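Local coordinates for hypothetical protein jhp0584 (Helicobacter pylori J99, PDB 4R7K) that is of unknown function but belongs to the SRPBCC superfamily, whose helix-grip fold commonly encloses a pocket for hydrophobic ligands, at residues N29-P34 with R152-E157; R120-G125 with Y138-V143; V46-I51 with A174-H179; H63-S68 with N87-D92. All coordinates share one frame; numbering follows the deposited sequence.

Contact 1 (N29-P34 with R152-E157); sequences NAIRWP and RILTQE
Asn29-Pro34, irregular after its first residue, runs within 14° of the direction of strand segment Arg152-Glu157 with no backbone hydrogen bond between them; the nearest CA atoms, Ile31 and Gln156, are 8.1 Å apart. Side chains and water therefore bridge the gap. At one end Arg152, extended from CG to NE, donates from NH1 to Asn29 O at 2.9 Å, nearly straight (167°), with the carbonyl oxygen close to the guanidinium plane. Water 1 closes a second route, donating to Asn29 O and accepting from Arg152 NH2. The buried guanidinium also forms salt bridges with Glu49 and Glu144, which probably balance its charge. Gln156 is the second bridge. Its amide lies 30° from the plane of the Trp33 indole, and OE1 sits 3.3 Å from Trp33 CZ2, at the ring edge, and 3.4 Å from Ile31 CD1. Water 2 links that same oxygen to Ile31 N, while NE2 is held by Ser47. Ile31 divides its branches: CD1 reaches Leu154 CD2 at 4.0 Å, whereas CG2, anti to the backbone N, lies over one face of Trp33. Asn29 also pairs in an antiparallel ladder with a strand of the second subunit. An N-terminal segment is thus laid along strand 150-160, on the face of the antiparallel sheet bearing Arg152, Leu154 and Gln156, in a fold consistent with the SRPBCC family.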
loop_
_atom_site.group_PDB
_atom_site.type_symbol
_atom_site.label_atom_id
_atom_site.label_comp_id
_atom_site.label_asym_id
_atom_site.label_seq_id
_atom_site.Cartn_x
_atom_site.Cartn_y
_atom_site.Cartn_z
ATOM N N ASN A 29 27.988 6.434 -0.725
ATOM C CA ASN A 29 28.291 5.264 -1.588
ATOM C C ASN A 29 27.063 4.848 -2.416
ATOM O O ASN A 29 25.944 5.010 -1.959
ATOM C CB ASN A 29 28.829 4.092 -0.777
ATOM C CG ASN A 29 30.275 4.316 -0.332
ATOM O OD1 ASN A 29 31.120 4.638 -1.111
ATOM N ND2 ASN A 29 30.534 4.144 0.928
ATOM N N ALA A 30 27.295 4.432 -3.650
ATOM C CA ALA A 30 26.233 4.069 -4.581
ATOM C C ALA A 30 26.505 2.753 -5.263
ATOM O O ALA A 30 27.650 2.319 -5.382
ATOM C CB ALA A 30 26.053 5.146 -5.648
ATOM N N ILE A 31 25.420 2.144 -5.743
ATOM C CA ILE A 31 25.455 0.876 -6.439
ATOM C C ILE A 31 26.162 0.960 -7.779
ATOM O O ILE A 31 25.990 1.938 -8.507
ATOM C CB ILE A 31 24.021 0.359 -6.638
ATOM C CG1 ILE A 31 23.544 -0.153 -5.279
ATOM C CG2 ILE A 31 24.005 -0.790 -7.660
ATOM C CD1 ILE A 31 22.083 -0.451 -5.160
ATOM N N ARG A 32 26.992 -0.043 -8.078
ATOM C CA ARG A 32 27.697 -0.108 -9.379
ATOM C C ARG A 32 26.824 -0.940 -10.331
ATOM O O ARG A 32 26.630 -2.124 -10.106
ATOM C CB ARG A 32 29.063 -0.748 -9.241
ATOM C CG ARG A 32 29.972 -0.085 -8.224
ATOM C CD ARG A 32 31.375 -0.700 -8.220
ATOM N NE ARG A 32 32.246 0.036 -7.299
ATOM C CZ ARG A 32 32.845 -0.456 -6.217
ATOM N NH1 ARG A 32 32.784 -1.760 -5.908
ATOM N NH2 ARG A 32 33.593 0.361 -5.473
ATOM N N TRP A 33 26.286 -0.320 -11.383
ATOM C CA TRP A 33 25.393 -1.031 -12.323
ATOM C C TRP A 33 26.065 -1.491 -13.606
ATOM O O TRP A 33 26.764 -0.712 -14.244
ATOM C CB TRP A 33 24.227 -0.115 -12.778
ATOM C CG TRP A 33 23.355 0.352 -11.676
ATOM C CD1 TRP A 33 23.503 1.486 -10.986
ATOM C CD2 TRP A 33 22.189 -0.315 -11.119
ATOM N NE1 TRP A 33 22.525 1.593 -10.019
ATOM C CE2 TRP A 33 21.729 0.479 -10.064
ATOM C CE3 TRP A 33 21.545 -1.516 -11.376
ATOM C CZ2 TRP A 33 20.629 0.136 -9.304
ATOM C CZ3 TRP A 33 20.447 -1.852 -10.641
ATOM C CH2 TRP A 33 20.004 -1.043 -9.605
ATOM N N PRO A 34 25.816 -2.737 -14.025
ATOM C CA PRO A 34 26.288 -3.089 -15.343
ATOM C C PRO A 34 25.545 -2.179 -16.336
ATOM O O PRO A 34 24.422 -1.747 -16.057
ATOM C CB PRO A 34 25.912 -4.571 -15.485
ATOM C CG PRO A 34 25.703 -5.055 -14.092
ATOM C CD PRO A 34 25.199 -3.881 -13.323
ATOM N N ARG A 152 23.059 1.686 7.147
ATOM C CA ARG A 152 22.258 1.957 5.973
ATOM C C ARG A 152 22.062 0.708 5.136
ATOM O O ARG A 152 23.008 -0.062 4.921
ATOM C CB ARG A 152 22.952 2.999 5.111
ATOM C CG ARG A 152 22.272 3.308 3.775
ATOM C CD ARG A 152 23.157 4.282 3.005
ATOM N NE ARG A 152 22.561 4.796 1.755
ATOM C CZ ARG A 152 23.241 5.071 0.649
ATOM N NH1 ARG A 152 24.533 4.824 0.581
ATOM N NH2 ARG A 152 22.608 5.570 -0.409
ATOM N N ILE A 153 20.821 0.482 4.704
ATOM C CA ILE A 153 20.498 -0.598 3.799
ATOM C C ILE A 153 19.799 0.006 2.577
ATOM O O ILE A 153 18.682 0.522 2.675
ATOM C CB ILE A 153 19.589 -1.688 4.433
ATOM C CG1 ILE A 153 20.127 -2.137 5.773
ATOM C CG2 ILE A 153 19.483 -2.872 3.478
ATOM C CD1 ILE A 153 19.200 -3.034 6.576
ATOM N N LEU A 154 20.463 -0.071 1.436
ATOM C CA LEU A 154 19.948 0.450 0.192
ATOM C C LEU A 154 19.723 -0.709 -0.712
ATOM O O LEU A 154 20.653 -1.515 -0.921
ATOM C CB LEU A 154 20.968 1.372 -0.476
ATOM C CG LEU A 154 20.642 1.901 -1.903
ATOM C CD1 LEU A 154 19.511 2.899 -1.900
ATOM C CD2 LEU A 154 21.865 2.559 -2.517
ATOM N N THR A 155 18.502 -0.824 -1.252
ATOM C CA THR A 155 18.239 -1.824 -2.233
ATOM C C THR A 155 17.530 -1.205 -3.471
ATOM O O THR A 155 16.558 -0.429 -3.366
ATOM C CB THR A 155 17.501 -3.040 -1.663
ATOM O OG1 THR A 155 17.556 -4.099 -2.625
ATOM C CG2 THR A 155 16.053 -2.714 -1.339
ATOM N N GLN A 156 18.032 -1.565 -4.636
ATOM C CA GLN A 156 17.553 -1.030 -5.901
ATOM C C GLN A 156 17.471 -2.118 -6.905
ATOM O O GLN A 156 18.327 -2.998 -6.937
ATOM C CB GLN A 156 18.471 0.085 -6.413
ATOM C CG GLN A 156 18.608 1.252 -5.476
ATOM C CD GLN A 156 19.473 2.378 -6.010
ATOM O OE1 GLN A 156 20.503 2.170 -6.663
ATOM N NE2 GLN A 156 19.054 3.587 -5.730
ATOM N N GLU A 157 16.409 -2.101 -7.719
ATOM C CA GLU A 157 16.220 -3.117 -8.735
ATOM C C GLU A 157 15.850 -2.444 -10.062
ATOM O O GLU A 157 15.009 -1.516 -10.108
ATOM C CB GLU A 157 15.088 -4.100 -8.352
ATOM C CG GLU A 157 14.851 -5.204 -9.368
ATOM C CD GLU A 157 13.946 -6.345 -8.858
ATOM O OE1 GLU A 157 13.097 -6.800 -9.638
ATOM O OE2 GLU A 157 14.051 -6.776 -7.681
HETATM O O HOH W 1 23.997 6.801 -2.793
HETATM O O HOH W 2 22.783 3.600 -5.891
#

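Contact 2 (R120-G125 with Y138-V143); sequences RLAWRG and YHAWLV
Trp123, His139 and Trp141 form an aromatic cluster on one face of an antiparallel pair of strands. Trp123 CG stands between its backbone N and carbonyl carbon (chi1 61°), which swings the indole across to the neighbouring strand. His139 lies alongside it, pointing the same way: its CB packs over the indole face, 4.0 Å from the centroid of the five-membered ring, as a CH-pi contact, while the two aromatic planes are inclined at 60°. Trp141 meets the far end of Trp123 obliquely, NE1 being 3.2 Å from Trp123 CH2. Water 3 accepts from Trp123 NE1 and lies in the imidazole plane 2.7 Å from His139 ND1. On the opposite face, Ala122 CB touches Tyr138 CZ at 3.6 Å and Ala140 CB at 3.8 Å; farther along, Leu142 CD1 rests over one face of the Arg120 guanidinium, whose NH1 is hydrogen-bonded to Ala30 O. Between the two faces, Leu121 with Trp141 and Trp123 with His139 are hydrogen-bonded pairs, the shortest bond running from Trp141 N to Leu121 O at 2.7 Å. His139 NE2 is hydrogen-bonded to Thr155 OG1, and its ring stacks on His179. With a water at one ring nitrogen and a threonine hydroxyl at the other, this buried imidazole has both polar atoms satisfied amid aromatic surface, which should fix its rotation.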
loop_
_atom_site.group_PDB
_atom_site.type_symbol
_atom_site.label_atom_id
_atom_site.label_comp_id
_atom_site.label_asym_id
_atom_site.label_seq_id
_atom_site.Cartn_x
_atom_site.Cartn_y
_atom_site.Cartn_z
ATOM N N ARG A 120 28.463 -5.031 -0.876
ATOM C CA ARG A 120 27.821 -4.870 -2.163
ATOM C C ARG A 120 27.437 -6.255 -2.657
ATOM O O ARG A 120 28.288 -7.149 -2.818
ATOM C CB ARG A 120 28.748 -4.191 -3.142
ATOM C CG ARG A 120 28.989 -2.724 -2.797
ATOM C CD ARG A 120 30.178 -2.194 -3.610
ATOM N NE ARG A 120 30.451 -0.784 -3.353
ATOM C CZ ARG A 120 29.816 0.210 -3.951
ATOM N NH1 ARG A 120 28.832 -0.041 -4.796
ATOM N NH2 ARG A 120 30.131 1.449 -3.673
ATOM N N LEU A 121 26.156 -6.439 -2.912
ATOM C CA LEU A 121 25.652 -7.736 -3.324
ATOM C C LEU A 121 24.579 -7.531 -4.382
ATOM O O LEU A 121 23.750 -6.649 -4.255
ATOM C CB LEU A 121 25.032 -8.460 -2.123
ATOM C CG LEU A 121 24.222 -9.740 -2.417
ATOM C CD1 LEU A 121 25.184 -10.832 -2.828
ATOM C CD2 LEU A 121 23.491 -10.167 -1.151
ATOM N N ALA A 122 24.654 -8.282 -5.473
ATOM C CA ALA A 122 23.616 -8.180 -6.490
ATOM C C ALA A 122 23.425 -9.492 -7.217
ATOM O O ALA A 122 24.376 -10.266 -7.372
ATOM C CB ALA A 122 23.941 -7.071 -7.491
ATOM N N TRP A 123 22.189 -9.748 -7.637
ATOM C CA TRP A 123 21.871 -10.894 -8.466
ATOM C C TRP A 123 21.001 -10.514 -9.650
ATOM O O TRP A 123 20.180 -9.547 -9.587
ATOM C CB TRP A 123 21.182 -11.989 -7.679
ATOM C CG TRP A 123 19.855 -11.635 -7.048
ATOM C CD1 TRP A 123 18.639 -11.591 -7.662
ATOM C CD2 TRP A 123 19.615 -11.376 -5.666
ATOM N NE1 TRP A 123 17.675 -11.273 -6.766
ATOM C CE2 TRP A 123 18.240 -11.159 -5.519
ATOM C CE3 TRP A 123 20.441 -11.302 -4.536
ATOM C CZ2 TRP A 123 17.659 -10.812 -4.292
ATOM C CZ3 TRP A 123 19.865 -10.981 -3.312
ATOM C CH2 TRP A 123 18.486 -10.760 -3.197
ATOM N N ARG A 124 21.184 -11.272 -10.730
ATOM C CA ARG A 124 20.346 -11.175 -11.898
ATOM C C ARG A 124 19.278 -12.221 -11.669
ATOM O O ARG A 124 19.565 -13.328 -11.191
ATOM C CB ARG A 124 21.133 -11.426 -13.179
ATOM C CG ARG A 124 20.313 -11.218 -14.459
ATOM C CD ARG A 124 21.181 -11.301 -15.703
ATOM N NE ARG A 124 21.904 -12.564 -15.761
ATOM C CZ ARG A 124 21.457 -13.678 -16.340
ATOM N NH1 ARG A 124 22.202 -14.777 -16.315
ATOM N NH2 ARG A 124 20.271 -13.709 -16.930
ATOM N N GLY A 125 18.044 -11.886 -11.968
ATOM C CA GLY A 125 16.931 -12.805 -11.789
ATOM C C GLY A 125 16.110 -12.850 -13.052
ATOM O O GLY A 125 16.103 -11.893 -13.811
ATOM N N TYR A 138 17.784 -7.098 -12.279
ATOM C CA TYR A 138 19.085 -7.014 -11.601
ATOM C C TYR A 138 18.776 -6.340 -10.280
ATOM O O TYR A 138 18.358 -5.175 -10.253
ATOM C CB TYR A 138 20.072 -6.220 -12.425
ATOM C CG TYR A 138 21.498 -6.215 -11.895
ATOM C CD1 TYR A 138 22.414 -7.194 -12.277
ATOM C CD2 TYR A 138 21.955 -5.195 -11.082
ATOM C CE1 TYR A 138 23.725 -7.170 -11.808
ATOM C CE2 TYR A 138 23.262 -5.190 -10.594
ATOM C CZ TYR A 138 24.140 -6.163 -10.966
ATOM O OH TYR A 138 25.443 -6.113 -10.485
ATOM N N HIS A 139 18.904 -7.077 -9.186
ATOM C CA HIS A 139 18.543 -6.574 -7.865
ATOM C C HIS A 139 19.813 -6.404 -7.038
ATOM O O HIS A 139 20.505 -7.356 -6.746
ATOM C CB HIS A 139 17.660 -7.602 -7.219
ATOM C CG HIS A 139 17.082 -7.187 -5.910
ATOM N ND1 HIS A 139 16.052 -7.878 -5.314
ATOM C CD2 HIS A 139 17.294 -6.092 -5.142
ATOM C CE1 HIS A 139 15.730 -7.286 -4.178
ATOM N NE2 HIS A 139 16.471 -6.201 -4.051
ATOM N N ALA A 140 20.108 -5.165 -6.675
ATOM C CA ALA A 140 21.355 -4.845 -6.010
ATOM C C ALA A 140 21.095 -4.340 -4.612
ATOM O O ALA A 140 20.021 -3.738 -4.303
ATOM C CB ALA A 140 22.111 -3.804 -6.805
ATOM N N TRP A 141 22.093 -4.559 -3.781
ATOM C CA TRP A 141 22.039 -4.198 -2.401
ATOM C C TRP A 141 23.338 -3.568 -1.991
ATOM O O TRP A 141 24.440 -3.993 -2.439
ATOM C CB TRP A 141 21.839 -5.451 -1.520
ATOM C CG TRP A 141 20.579 -6.233 -1.696
ATOM C CD1 TRP A 141 20.304 -7.125 -2.697
ATOM C CD2 TRP A 141 19.447 -6.260 -0.813
ATOM N NE1 TRP A 141 19.062 -7.692 -2.492
ATOM C CE2 TRP A 141 18.518 -7.178 -1.347
ATOM C CE3 TRP A 141 19.135 -5.612 0.397
ATOM C CZ2 TRP A 141 17.283 -7.419 -0.749
ATOM C CZ3 TRP A 141 17.892 -5.842 0.980
ATOM C CH2 TRP A 141 17.000 -6.757 0.429
ATOM N N LEU A 142 23.224 -2.599 -1.087
ATOM C CA LEU A 142 24.367 -1.946 -0.485
ATOM C C LEU A 142 24.063 -1.759 0.984
ATOM O O LEU A 142 23.129 -1.025 1.345
ATOM C CB LEU A 142 24.639 -0.601 -1.157
ATOM C CG LEU A 142 26.030 0.005 -0.888
ATOM C CD1 LEU A 142 26.319 1.071 -1.950
ATOM C CD2 LEU A 142 26.061 0.590 0.516
ATOM N N VAL A 143 24.833 -2.447 1.825
ATOM C CA VAL A 143 24.694 -2.372 3.283
ATOM C C VAL A 143 25.983 -1.727 3.790
ATOM O O VAL A 143 27.070 -2.200 3.445
ATOM C CB VAL A 143 24.542 -3.777 3.928
ATOM C CG1 VAL A 143 24.356 -3.643 5.447
ATOM C CG2 VAL A 143 23.346 -4.545 3.369
HETATM O O HOH W 3 14.753 -9.874 -6.514
#

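Contact 3 (V46-I51 with A174-H179); sequences VSNEVI and AMLNGH
Val46, Asn48 and Leu176 have the largest buried areas where strand segment Val46-Ile51 meets the first turns of a helix, the two axes 8.1 Å apart and inclined at 24°. In the conformer described, one of two modelled, Val46 CG2 packs on CB of selenomethionine Met175 at 3.6 Å, and CG1 faces the backbone of Leu176. Asn48 ND2 donates to Leu176 O at 2.9 Å, in the carbonyl plane on a lone pair, although the bond is bent (144°) and the oxygen lies 25° out of the amide plane. Leu176, its CG anti to the backbone N, extends CD1 to within 3.6 Å of Ser47 O. The other amide atom, Asn48 OD1, lies 3.3 Å from His179 CB and accepts from water 4, which also bonds His179 ND1 in the ring plane. Asn48 ND2 has a further partner in Gln180, the residue after His179. The contact thus sets helix 174-190 against strand 44-53, the outermost strand of the sheet within this chain, whose neighbour in the sheet is strand 150-160.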
loop_
_atom_site.group_PDB
_atom_site.type_symbol
_atom_site.label_atom_id
_atom_site.label_comp_id
_atom_site.label_asym_id
_atom_site.label_seq_id
_atom_site.Cartn_x
_atom_site.Cartn_y
_atom_site.Cartn_z
ATOM N N VAL A 46 13.248 0.574 -9.177
ATOM C CA VAL A 46 12.704 0.642 -7.829
ATOM C C VAL A 46 13.845 0.970 -6.869
ATOM O O VAL A 46 14.925 0.407 -7.014
ATOM C CB VAL A 46 12.145 -0.730 -7.441
ATOM C CG1 VAL A 46 11.370 -0.645 -6.147
ATOM C CG2 VAL A 46 11.275 -1.279 -8.565
ATOM N N SER A 47 13.614 1.890 -5.923
ATOM C CA SER A 47 14.614 2.236 -4.916
ATOM C C SER A 47 13.981 2.334 -3.533
ATOM O O SER A 47 12.954 3.010 -3.347
ATOM C CB SER A 47 15.291 3.575 -5.304
ATOM O OG SER A 47 16.319 3.921 -4.392
ATOM N N ASN A 48 14.592 1.632 -2.580
ATOM C CA ASN A 48 14.209 1.662 -1.202
ATOM C C ASN A 48 15.463 1.800 -0.319
ATOM O O ASN A 48 16.533 1.264 -0.650
ATOM C CB ASN A 48 13.475 0.370 -0.828
ATOM C CG ASN A 48 12.190 0.177 -1.603
ATOM O OD1 ASN A 48 12.193 -0.291 -2.732
ATOM N ND2 ASN A 48 11.092 0.503 -0.987
ATOM N N GLU A 49 15.318 2.438 0.840
ATOM C CA GLU A 49 16.405 2.654 1.727
ATOM C C GLU A 49 15.935 2.906 3.174
ATOM O O GLU A 49 14.934 3.594 3.410
ATOM C CB GLU A 49 17.168 3.885 1.262
ATOM C CG GLU A 49 18.384 4.220 2.030
ATOM C CD GLU A 49 18.985 5.570 1.635
ATOM O OE1 GLU A 49 18.316 6.366 0.925
ATOM O OE2 GLU A 49 20.146 5.833 2.023
ATOM N N VAL A 50 16.656 2.312 4.109
ATOM C CA VAL A 50 16.471 2.544 5.539
ATOM C C VAL A 50 17.816 2.917 6.153
ATOM O O VAL A 50 18.870 2.529 5.670
ATOM C CB VAL A 50 15.878 1.351 6.275
ATOM C CG1 VAL A 50 14.413 1.131 5.855
ATOM C CG2 VAL A 50 16.721 0.119 6.080
ATOM N N ILE A 51 17.771 3.679 7.239
ATOM C CA ILE A 51 18.977 4.026 7.974
ATOM C C ILE A 51 18.527 3.892 9.383
ATOM O O ILE A 51 17.572 4.586 9.806
ATOM C CB ILE A 51 19.497 5.421 7.674
ATOM C CG1 ILE A 51 20.028 5.457 6.221
ATOM C CG2 ILE A 51 20.624 5.785 8.633
ATOM C CD1 ILE A 51 20.423 6.849 5.740
ATOM N N ALA A 174 3.649 -1.961 -6.480
ATOM C CA ALA A 174 3.843 -3.269 -5.849
ATOM C C ALA A 174 5.282 -3.549 -5.422
ATOM O O ALA A 174 5.524 -3.963 -4.279
ATOM C CB ALA A 174 3.333 -4.376 -6.753
HETATM N N MSE A 175 6.211 -3.317 -6.336
HETATM C CA MSE A 175 7.621 -3.507 -6.091
HETATM C C MSE A 175 8.132 -2.624 -4.972
HETATM O O MSE A 175 8.900 -3.074 -4.110
HETATM C CB MSE A 175 8.409 -3.166 -7.348
HETATM C CG MSE A 175 8.172 -4.092 -8.533
HETATM SE SE MSE A 175 8.552 -5.971 -8.082
HETATM C CE MSE A 175 10.443 -5.674 -7.572
ATOM N N LEU A 176 7.761 -1.341 -4.995
ATOM C CA LEU A 176 8.187 -0.412 -3.939
ATOM C C LEU A 176 7.777 -0.866 -2.512
ATOM O O LEU A 176 8.569 -0.842 -1.569
ATOM C CB LEU A 176 7.582 0.972 -4.214
ATOM C CG LEU A 176 7.957 2.104 -3.263
ATOM C CD1 LEU A 176 9.382 2.522 -3.563
ATOM C CD2 LEU A 176 7.046 3.305 -3.374
ATOM N N ASN A 177 6.527 -1.292 -2.387
ATOM C CA ASN A 177 5.988 -1.695 -1.126
ATOM C C ASN A 177 6.529 -3.052 -0.697
ATOM O O ASN A 177 6.776 -3.235 0.483
ATOM C CB ASN A 177 4.454 -1.652 -1.188
ATOM C CG ASN A 177 3.929 -0.213 -1.166
ATOM O OD1 ASN A 177 3.385 0.283 -2.149
ATOM N ND2 ASN A 177 4.217 0.487 -0.092
ATOM N N GLY A 178 6.719 -3.974 -1.643
ATOM C CA GLY A 178 7.303 -5.280 -1.348
ATOM C C GLY A 178 8.745 -5.135 -0.864
ATOM O O GLY A 178 9.145 -5.734 0.121
ATOM N N HIS A 179 9.519 -4.330 -1.556
ATOM C CA HIS A 179 10.905 -4.141 -1.151
ATOM C C HIS A 179 11.039 -3.417 0.165
ATOM O O HIS A 179 11.954 -3.723 0.975
ATOM C CB HIS A 179 11.680 -3.481 -2.249
ATOM C CG HIS A 179 12.041 -4.426 -3.345
ATOM N ND1 HIS A 179 12.992 -4.131 -4.292
ATOM C CD2 HIS A 179 11.677 -5.715 -3.560
ATOM C CE1 HIS A 179 13.117 -5.159 -5.118
ATOM N NE2 HIS A 179 12.352 -6.143 -4.678
HETATM O O HOH W 4 13.992 -1.671 -4.172
#

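Contact 4 (H63-S68 with N87-D92); sequences HLRDAS and NTILKD
Where the chain leaves helix 57-65 in an Asx turn at Asp66, a single backbone bridge, Asp66 with Ile89, ties it to the loop before strand 99-100. Leu90 N donates to Arg65 O at 3.0 Å, and Ala67 N to Thr88 O, one bond on each flank of the bridge. Arg65 returns the grip: bent at chi3 (69°), its side chain brings NE and NH2 side-on to Leu90 O, at 3.0 and 2.9 Å, with that oxygen only 1° out of the guanidinium plane. Ile89 CG2 lies over one face of the same group, 3.5 Å from Arg65 NH2. The other branch of Ile89 turns to the aspartate, CD1 approaching Asp66 OD2 at 3.4 Å. Asp66 OD1 gathers three donors: Thr88 OG1 at 2.6 Å comes from one side of the carboxylate plane and Ser68 OG from the other, while Ser68 N approaches on the anti side, tilted out of the plane. Such a set would probably favour the ionised carboxylate and holds it against rotation. Within the loop, Asn87 OD1 accepts from Ile89 N in a second Asx turn, which shapes the backbone leading into the bridge. Toward the sheet, Leu90 packs on Val109 and Trp123, and Leu64 on Leu121 and Trp141, so helix end and loop together lie against strands 103-114, 118-126 and 136-146.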
loop_
_atom_site.group_PDB
_atom_site.type_symbol
_atom_site.label_atom_id
_atom_site.label_comp_id
_atom_site.label_asym_id
_atom_site.label_seq_id
_atom_site.Cartn_x
_atom_site.Cartn_y
_atom_site.Cartn_z
ATOM N N HIS A 63 21.959 -11.953 7.713
ATOM C CA HIS A 63 20.552 -12.239 7.424
ATOM C C HIS A 63 20.127 -11.931 6.004
ATOM O O HIS A 63 19.065 -12.391 5.560
ATOM C CB HIS A 63 19.624 -11.559 8.407
ATOM C CG HIS A 63 19.752 -12.070 9.798
ATOM N ND1 HIS A 63 19.602 -11.265 10.901
ATOM C CD2 HIS A 63 20.020 -13.312 10.268
ATOM C CE1 HIS A 63 19.767 -11.985 11.993
ATOM N NE2 HIS A 63 20.034 -13.229 11.635
ATOM N N LEU A 64 20.943 -11.174 5.298
ATOM C CA LEU A 64 20.693 -10.906 3.883
ATOM C C LEU A 64 21.374 -11.980 3.041
ATOM O O LEU A 64 20.750 -12.538 2.141
ATOM C CB LEU A 64 21.227 -9.537 3.476
ATOM C CG LEU A 64 21.152 -9.258 1.983
ATOM C CD1 LEU A 64 19.704 -9.297 1.514
ATOM C CD2 LEU A 64 21.761 -7.905 1.672
ATOM N N ARG A 65 22.657 -12.239 3.300
ATOM C CA ARG A 65 23.394 -13.283 2.567
ATOM C C ARG A 65 22.893 -14.716 2.790
ATOM O O ARG A 65 22.961 -15.551 1.881
ATOM C CB ARG A 65 24.871 -13.303 2.964
ATOM C CG ARG A 65 25.706 -12.145 2.494
ATOM C CD ARG A 65 27.156 -12.472 2.865
ATOM N NE ARG A 65 27.686 -13.582 2.053
ATOM C CZ ARG A 65 28.851 -14.202 2.260
ATOM N NH1 ARG A 65 29.625 -13.879 3.298
ATOM N NH2 ARG A 65 29.233 -15.165 1.422
ATOM N N ASP A 66 22.494 -15.046 4.006
ATOM C CA ASP A 66 22.010 -16.404 4.240
ATOM C C ASP A 66 20.517 -16.418 3.944
ATOM O O ASP A 66 19.673 -16.107 4.781
ATOM C CB ASP A 66 22.345 -16.900 5.631
ATOM C CG ASP A 66 21.904 -18.340 5.856
ATOM O OD1 ASP A 66 21.094 -18.889 5.089
ATOM O OD2 ASP A 66 22.343 -18.901 6.832
ATOM N N ALA A 67 20.212 -16.796 2.715
ATOM C CA ALA A 67 18.853 -16.788 2.214
ATOM C C ALA A 67 17.883 -17.670 2.978
ATOM O O ALA A 67 16.688 -17.548 2.776
ATOM C CB ALA A 67 18.849 -17.141 0.729
ATOM N N SER A 68 18.378 -18.577 3.826
ATOM C CA SER A 68 17.479 -19.396 4.652
ATOM C C SER A 68 16.680 -18.518 5.636
ATOM O O SER A 68 15.619 -18.909 6.078
ATOM C CB SER A 68 18.230 -20.514 5.405
ATOM O OG SER A 68 19.060 -19.986 6.431
ATOM N N ASN A 87 25.006 -25.237 1.064
ATOM C CA ASN A 87 24.585 -24.275 2.056
ATOM C C ASN A 87 23.746 -23.191 1.387
ATOM O O ASN A 87 23.638 -23.147 0.157
ATOM C CB ASN A 87 25.819 -23.686 2.733
ATOM C CG ASN A 87 26.708 -22.935 1.761
ATOM O OD1 ASN A 87 26.343 -21.866 1.263
ATOM N ND2 ASN A 87 27.884 -23.489 1.488
ATOM N N THR A 88 23.200 -22.288 2.183
ATOM C CA THR A 88 22.340 -21.237 1.652
ATOM C C THR A 88 22.957 -19.835 1.729
ATOM O O THR A 88 22.227 -18.839 1.706
ATOM C CB THR A 88 20.982 -21.283 2.373
ATOM O OG1 THR A 88 21.194 -21.176 3.785
ATOM C CG2 THR A 88 20.282 -22.630 2.086
ATOM N N ILE A 89 24.293 -19.770 1.754
ATOM C CA ILE A 89 25.004 -18.515 1.830
ATOM C C ILE A 89 25.372 -18.033 0.416
ATOM O O ILE A 89 26.195 -18.653 -0.276
ATOM C CB ILE A 89 26.330 -18.633 2.658
ATOM C CG1 ILE A 89 26.147 -19.391 3.979
ATOM C CG2 ILE A 89 26.909 -17.251 2.938
ATOM C CD1 ILE A 89 25.134 -18.778 4.918
ATOM N N LEU A 90 24.761 -16.935 -0.008
ATOM C CA LEU A 90 25.072 -16.311 -1.305
ATOM C C LEU A 90 26.514 -15.801 -1.344
ATOM O O LEU A 90 26.950 -15.073 -0.434
ATOM C CB LEU A 90 24.167 -15.117 -1.562
ATOM C CG LEU A 90 22.663 -15.412 -1.598
ATOM C CD1 LEU A 90 21.903 -14.126 -1.693
ATOM C CD2 LEU A 90 22.344 -16.285 -2.780
ATOM N N LYS A 91 27.231 -16.153 -2.411
ATOM C CA LYS A 91 28.588 -15.646 -2.659
ATOM C C LYS A 91 28.657 -15.361 -4.176
ATOM O O LYS A 91 27.696 -15.595 -4.912
ATOM C CB LYS A 91 29.677 -16.656 -2.203
ATOM C CG LYS A 91 29.605 -17.987 -2.915
ATOM C CD LYS A 91 30.692 -18.979 -2.489
ATOM C CE LYS A 91 30.477 -20.295 -3.221
ATOM N NZ LYS A 91 31.638 -21.199 -3.145
ATOM N N ASP A 92 29.780 -14.878 -4.657
ATOM C CA ASP A 92 29.863 -14.564 -6.077
ATOM C C ASP A 92 29.481 -15.803 -6.910
ATOM O O ASP A 92 29.819 -16.943 -6.564
ATOM C CB ASP A 92 31.249 -14.036 -6.437
ATOM C CG ASP A 92 31.259 -13.273 -7.744
ATOM O OD1 ASP A 92 30.160 -12.948 -8.268
ATOM O OD2 ASP A 92 32.358 -13.009 -8.250
#

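Overall arrangement
Contacts 1, 2 and 3 share one antiparallel sheet, in which strand 150-160 lies between 44-53 and 136-146. Contacts 1 and 2, their centres about 7 Å apart, also touch where Thr155 OG1 packs 3.4 Å from Trp141 CD2. Contact 3, with its centre about 12 Å from that of contact 1, is linked to it by the probable hydrogen bond of Val46 N with Glu157 O (2.9 Å); both also touch the second subunit. Contact 4 reaches the sheet through contact 2, Leu64 CD2 lying 3.7 Å from Trp141 CE3, and stands about 20 Å, centre to centre, from contact 3 on the opposite side of the chain's centre. No ligand site is established here.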